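Local coordinates for ferrous iron transport protein B (Legionella pneumophila, PDB 3IBY) that probably transports ferrous iron across the bacterial inner membrane in a GTP-driven uptake system, this chain being its cytosolic part with the G domain, at residues A[86-91]-A[112-117]; A[3-8]-A[77-82]. All coordinates share one frame; numbering follows the deposited sequence.

Contact 1 (A[86-91]-A[112-117]); sequences CIINVI and PVVVAL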
loop_
_atom_site.group_PDB
_atom_site.type_symbol
_atom_site.label_atom_id
_atom_site.label_comp_id
_atom_site.label_asym_id
_atom_site.label_seq_id
_atom_site.Cartn_x
_atom_site.Cartn_y
_atom_site.Cartn_z
ATOM N N CYS A 86 -11.201 2.831 2.447
ATOM C CA CYS A 86 -10.174 3.027 1.405
ATOM C C CYS A 86 -8.788 3.316 1.968
ATOM O O CYS A 86 -8.654 3.564 3.178
ATOM C CB CYS A 86 -10.594 4.177 0.503
ATOM S SG CYS A 86 -10.807 5.602 1.506
ATOM N N ILE A 87 -7.773 3.282 1.097
ATOM C CA ILE A 87 -6.381 3.617 1.490
ATOM C C ILE A 87 -5.860 4.811 0.731
ATOM O O ILE A 87 -6.070 4.945 -0.480
ATOM C CB ILE A 87 -5.405 2.460 1.231
ATOM C CG1 ILE A 87 -5.763 1.253 2.097
ATOM C CG2 ILE A 87 -3.972 2.863 1.510
ATOM C CD1 ILE A 87 -5.499 -0.104 1.359
ATOM N N ILE A 88 -5.169 5.661 1.467
ATOM C CA ILE A 88 -4.428 6.757 0.906
ATOM C C ILE A 88 -2.971 6.364 1.003
ATOM O O ILE A 88 -2.333 6.399 2.097
ATOM C CB ILE A 88 -4.636 8.087 1.661
ATOM C CG1 ILE A 88 -6.104 8.489 1.656
ATOM C CG2 ILE A 88 -3.840 9.186 1.005
ATOM C CD1 ILE A 88 -6.381 9.673 2.619
ATOM N N ASN A 89 -2.442 5.946 -0.135
ATOM C CA ASN A 89 -1.068 5.537 -0.222
ATOM C C ASN A 89 -0.277 6.798 -0.541
ATOM O O ASN A 89 -0.399 7.387 -1.620
ATOM C CB ASN A 89 -0.971 4.467 -1.299
ATOM C CG ASN A 89 0.434 4.031 -1.582
ATOM O OD1 ASN A 89 1.350 4.197 -0.752
ATOM N ND2 ASN A 89 0.627 3.457 -2.768
ATOM N N VAL A 90 0.515 7.235 0.430
ATOM C CA VAL A 90 1.443 8.362 0.243
ATOM C C VAL A 90 2.772 7.913 -0.285
ATOM O O VAL A 90 3.473 7.142 0.353
ATOM C CB VAL A 90 1.824 9.084 1.546
ATOM C CG1 VAL A 90 2.174 10.539 1.219
ATOM C CG2 VAL A 90 0.754 8.999 2.511
ATOM N N ILE A 91 3.130 8.485 -1.421
ATOM C CA ILE A 91 4.368 8.194 -2.098
ATOM C C ILE A 91 5.232 9.407 -2.080
ATOM O O ILE A 91 4.727 10.516 -2.215
ATOM C CB ILE A 91 4.066 7.874 -3.541
ATOM C CG1 ILE A 91 3.335 6.554 -3.598
ATOM C CG2 ILE A 91 5.327 7.775 -4.367
ATOM C CD1 ILE A 91 3.077 6.086 -4.966
ATOM N N PRO A 112 -10.148 -0.080 -2.172
ATOM C CA PRO A 112 -9.846 1.187 -2.888
ATOM C C PRO A 112 -8.568 1.897 -2.444
ATOM O O PRO A 112 -8.346 2.047 -1.248
ATOM C CB PRO A 112 -11.026 2.106 -2.537
ATOM C CG PRO A 112 -12.162 1.181 -2.193
ATOM C CD PRO A 112 -11.501 -0.075 -1.594
ATOM N N VAL A 113 -7.749 2.343 -3.393
ATOM C CA VAL A 113 -6.553 3.090 -3.087
ATOM C C VAL A 113 -6.530 4.314 -3.961
ATOM O O VAL A 113 -6.946 4.264 -5.101
ATOM C CB VAL A 113 -5.230 2.298 -3.328
ATOM C CG1 VAL A 113 -4.013 3.091 -2.882
ATOM C CG2 VAL A 113 -5.263 0.972 -2.610
ATOM N N VAL A 114 -6.049 5.414 -3.381
ATOM C CA VAL A 114 -5.776 6.663 -4.065
ATOM C C VAL A 114 -4.290 6.931 -3.711
ATOM O O VAL A 114 -3.883 6.687 -2.571
ATOM C CB VAL A 114 -6.691 7.783 -3.516
ATOM C CG1 VAL A 114 -6.581 7.826 -2.005
ATOM C CG2 VAL A 114 -6.301 9.132 -4.079
ATOM N N VAL A 115 -3.486 7.385 -4.678
ATOM C CA VAL A 115 -2.088 7.696 -4.424
ATOM C C VAL A 115 -1.943 9.192 -4.266
ATOM O O VAL A 115 -2.493 9.963 -5.061
ATOM C CB VAL A 115 -1.199 7.206 -5.529
ATOM C CG1 VAL A 115 0.217 7.693 -5.313
ATOM C CG2 VAL A 115 -1.224 5.727 -5.551
ATOM N N ALA A 116 -1.270 9.586 -3.186
ATOM C CA ALA A 116 -0.901 10.989 -2.883
ATOM C C ALA A 116 0.574 11.100 -3.196
ATOM O O ALA A 116 1.377 10.484 -2.511
ATOM C CB ALA A 116 -1.117 11.302 -1.431
ATOM N N LEU A 117 0.934 11.831 -4.253
ATOM C CA LEU A 117 2.303 11.803 -4.799
ATOM C C LEU A 117 2.941 13.040 -4.244
ATOM O O LEU A 117 2.740 14.131 -4.737
ATOM C CB LEU A 117 2.241 11.822 -6.314
ATOM C CG LEU A 117 3.286 11.161 -7.225
ATOM C CD1 LEU A 117 3.509 12.129 -8.366
ATOM C CD2 LEU A 117 4.592 10.796 -6.538
#
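I87 is bonded through both N and O to residues 112-117: its N gives a hydrogen bond to P112 O, just ahead of strand 113-118, at 2.7 Å, and its O receives V114 N at 2.9 Å and also meets V113 CA in a CA-H...O contact. The ladder continues in parallel register. N89 N reaches V114 O, A116 N reaches N89 O with the donor tilted 26° from the carbonyl plane, and I91 N meets A116 O almost straight, at 176° about the hydrogen. The two strands belong to a beta-alpha-beta unit, in which helix 96-106 connects strand 86-92 to strand 113-118 in the core of the G domain. On the sheet face that this helix packs against, I87, N89 and I91 stand beside V113, V115 and L117. I91 has CG1 beside its backbone N (chi1 -69°), and CD1 beyond it packs against V115 CG1, while the other branch, CG2, meets L117 CD2 at 3.8 Å. The N89 side chain lies alongside V115, pointing the same way; its CB packs on V113 CG1 at 3.7 Å, and its buried amide ND2 is satisfied by T103 OG1 of the helix. The other face carries I88, V90, V114 and A116. There I88 and V114 run side by side, CG1 to CG1 at 3.8 Å, and A116 offers its methyl to I88 CG2 at 4.2 Å. L157 of helix 154-162 packs on V114 and A116 from this side.

Contact 2 (A[3-8]-A[77-82]); sequences HALLIG and QSVIDL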
loop_
_atom_site.group_PDB
_atom_site.type_symbol
_atom_site.label_atom_id
_atom_site.label_comp_id
_atom_site.label_asym_id
_atom_site.label_seq_id
_atom_site.Cartn_x
_atom_site.Cartn_y
_atom_site.Cartn_z
ATOM N N HIS A 3 -13.969 5.717 6.212
ATOM C CA HIS A 3 -12.754 5.493 6.997
ATOM C C HIS A 3 -11.572 5.157 6.114
ATOM O O HIS A 3 -11.596 4.191 5.332
ATOM C CB HIS A 3 -12.995 4.364 8.012
ATOM C CG HIS A 3 -11.792 4.004 8.820
ATOM N ND1 HIS A 3 -10.822 4.922 9.168
ATOM C CD2 HIS A 3 -11.413 2.838 9.369
ATOM C CE1 HIS A 3 -9.887 4.327 9.889
ATOM N NE2 HIS A 3 -10.219 3.059 10.013
ATOM N N ALA A 4 -10.527 5.955 6.261
ATOM C CA ALA A 4 -9.366 5.885 5.363
ATOM C C ALA A 4 -8.112 5.567 6.148
ATOM O O ALA A 4 -7.789 6.261 7.092
ATOM C CB ALA A 4 -9.202 7.196 4.628
ATOM N N LEU A 5 -7.431 4.489 5.788
ATOM C CA LEU A 5 -6.095 4.222 6.329
ATOM C C LEU A 5 -5.072 5.047 5.532
ATOM O O LEU A 5 -5.189 5.148 4.310
ATOM C CB LEU A 5 -5.709 2.755 6.189
ATOM C CG LEU A 5 -6.623 1.711 6.770
ATOM C CD1 LEU A 5 -6.038 0.282 6.512
ATOM C CD2 LEU A 5 -6.853 1.996 8.250
ATOM N N LEU A 6 -4.079 5.608 6.230
ATOM C CA LEU A 6 -2.961 6.324 5.576
ATOM C C LEU A 6 -1.651 5.504 5.691
ATOM O O LEU A 6 -1.181 5.177 6.790
ATOM C CB LEU A 6 -2.822 7.720 6.195
ATOM C CG LEU A 6 -1.851 8.765 5.652
ATOM C CD1 LEU A 6 -2.212 9.248 4.215
ATOM C CD2 LEU A 6 -1.791 9.944 6.704
ATOM N N ILE A 7 -1.091 5.150 4.538
ATOM C CA ILE A 7 0.007 4.185 4.452
ATOM C C ILE A 7 1.122 4.654 3.539
ATOM O O ILE A 7 0.864 5.208 2.459
ATOM C CB ILE A 7 -0.470 2.833 3.839
ATOM C CG1 ILE A 7 -1.878 2.497 4.328
ATOM C CG2 ILE A 7 0.512 1.730 4.157
ATOM C CD1 ILE A 7 -2.261 1.034 4.201
ATOM N N GLY A 8 2.357 4.374 3.938
ATOM C CA GLY A 8 3.512 4.558 3.044
ATOM C C GLY A 8 4.808 3.986 3.599
ATOM O O GLY A 8 4.825 3.239 4.567
ATOM N N GLN A 77 -0.691 -6.045 9.957
ATOM C CA GLN A 77 -1.944 -6.581 10.453
ATOM C C GLN A 77 -3.142 -5.641 10.430
ATOM O O GLN A 77 -4.279 -6.122 10.466
ATOM C CB GLN A 77 -1.802 -7.262 11.827
ATOM C CG GLN A 77 -1.455 -6.393 12.997
ATOM C CD GLN A 77 -0.496 -7.113 13.964
ATOM O OE1 GLN A 77 0.485 -6.525 14.432
ATOM N NE2 GLN A 77 -0.756 -8.397 14.230
ATOM N N SER A 78 -2.929 -4.334 10.341
ATOM C CA SER A 78 -4.050 -3.409 10.366
ATOM C C SER A 78 -4.825 -3.450 9.050
ATOM O O SER A 78 -6.039 -3.348 9.061
ATOM C CB SER A 78 -3.594 -1.978 10.655
ATOM O OG SER A 78 -2.847 -1.842 11.865
ATOM N N VAL A 79 -4.128 -3.603 7.923
ATOM C CA VAL A 79 -4.786 -3.702 6.614
ATOM C C VAL A 79 -5.591 -4.979 6.468
ATOM O O VAL A 79 -6.291 -5.134 5.504
ATOM C CB VAL A 79 -3.814 -3.604 5.422
ATOM C CG1 VAL A 79 -3.124 -2.240 5.369
ATOM C CG2 VAL A 79 -2.788 -4.717 5.462
ATOM N N ILE A 80 -5.489 -5.908 7.407
ATOM C CA ILE A 80 -6.438 -6.993 7.448
ATOM C C ILE A 80 -7.398 -6.828 8.659
ATOM O O ILE A 80 -8.584 -7.124 8.540
ATOM C CB ILE A 80 -5.725 -8.403 7.305
ATOM C CG1 ILE A 80 -5.258 -8.985 8.649
ATOM C CG2 ILE A 80 -4.539 -8.352 6.339
ATOM C CD1 ILE A 80 -6.107 -10.161 9.173
ATOM N N ASP A 81 -6.904 -6.301 9.785
ATOM C CA ASP A 81 -7.668 -6.259 11.080
ATOM C C ASP A 81 -8.751 -5.206 11.111
ATOM O O ASP A 81 -9.770 -5.373 11.736
ATOM C CB ASP A 81 -6.752 -5.916 12.280
ATOM C CG ASP A 81 -5.924 -7.098 12.782
ATOM O OD1 ASP A 81 -6.082 -8.263 12.312
ATOM O OD2 ASP A 81 -5.068 -6.827 13.662
ATOM N N LEU A 82 -8.473 -4.073 10.493
ATOM C CA LEU A 82 -9.335 -2.923 10.650
ATOM C C LEU A 82 -10.435 -2.899 9.593
ATOM O O LEU A 82 -10.362 -3.491 8.522
ATOM C CB LEU A 82 -8.537 -1.602 10.610
ATOM C CG LEU A 82 -7.538 -1.247 11.750
ATOM C CD1 LEU A 82 -6.743 -0.015 11.346
ATOM C CD2 LEU A 82 -8.140 -1.071 13.227
#
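The strand that leads into the P-loop of the G domain, residues 3-8, packs here against the last turn of helix 70-81; G8 at its end belongs to the predicted GTP site. The contact is wholly apolar between side chains and rests on two residues from each segment. V79 CG1 is the shared point: I7 CD1 comes to 3.6 Å from it and L5 CD1 to 4.0 Å. With CG1 beside the backbone N (chi1 -64°), V79 presents this methyl to both. L5 uses its second branch elsewhere, CD2 touching L82 CD1 at 3.7 Å, so the two methyls of one leucine are divided between the helix and the residue just after it. All three pairs meet at a slant. L82 is the first residue to leave helical geometry, yet its N still bonds to S78 O at 2.9 Å. The axes of strand 3-8 and helical residues 77-81 come within 10.6 Å, at 163°, nearly antiparallel, a separation bridged by side chains. Beyond the pair, Y202 of helix 197-209 packs on V79, Y84 touches L5 and its hydroxyl bonds to V79 O, and strands 48-54 and 86-92 flank strand 3-8 in the sheet.

Strand 3-8 lies beside strand 86-92 in one sheet, which joins contact 2 to contact 1; their centres are about 11 Å apart. Probable hydrogen bonds run from I88 N to L5 O and from V90 N to I7 O, both at 2.9 Å, and V90 CG2 packs on L6 CD1. Residues 86-91 thus pair with 112-117 on one edge and 3-8 on the other. Both contacts approach the predicted GTP site: G8 is part of it, the V90 side chain lies about 4 Å from that of C12, and the I7 side chain about 4 Å from that of L55, while M120 of the same site follows soon after L117 in the chain.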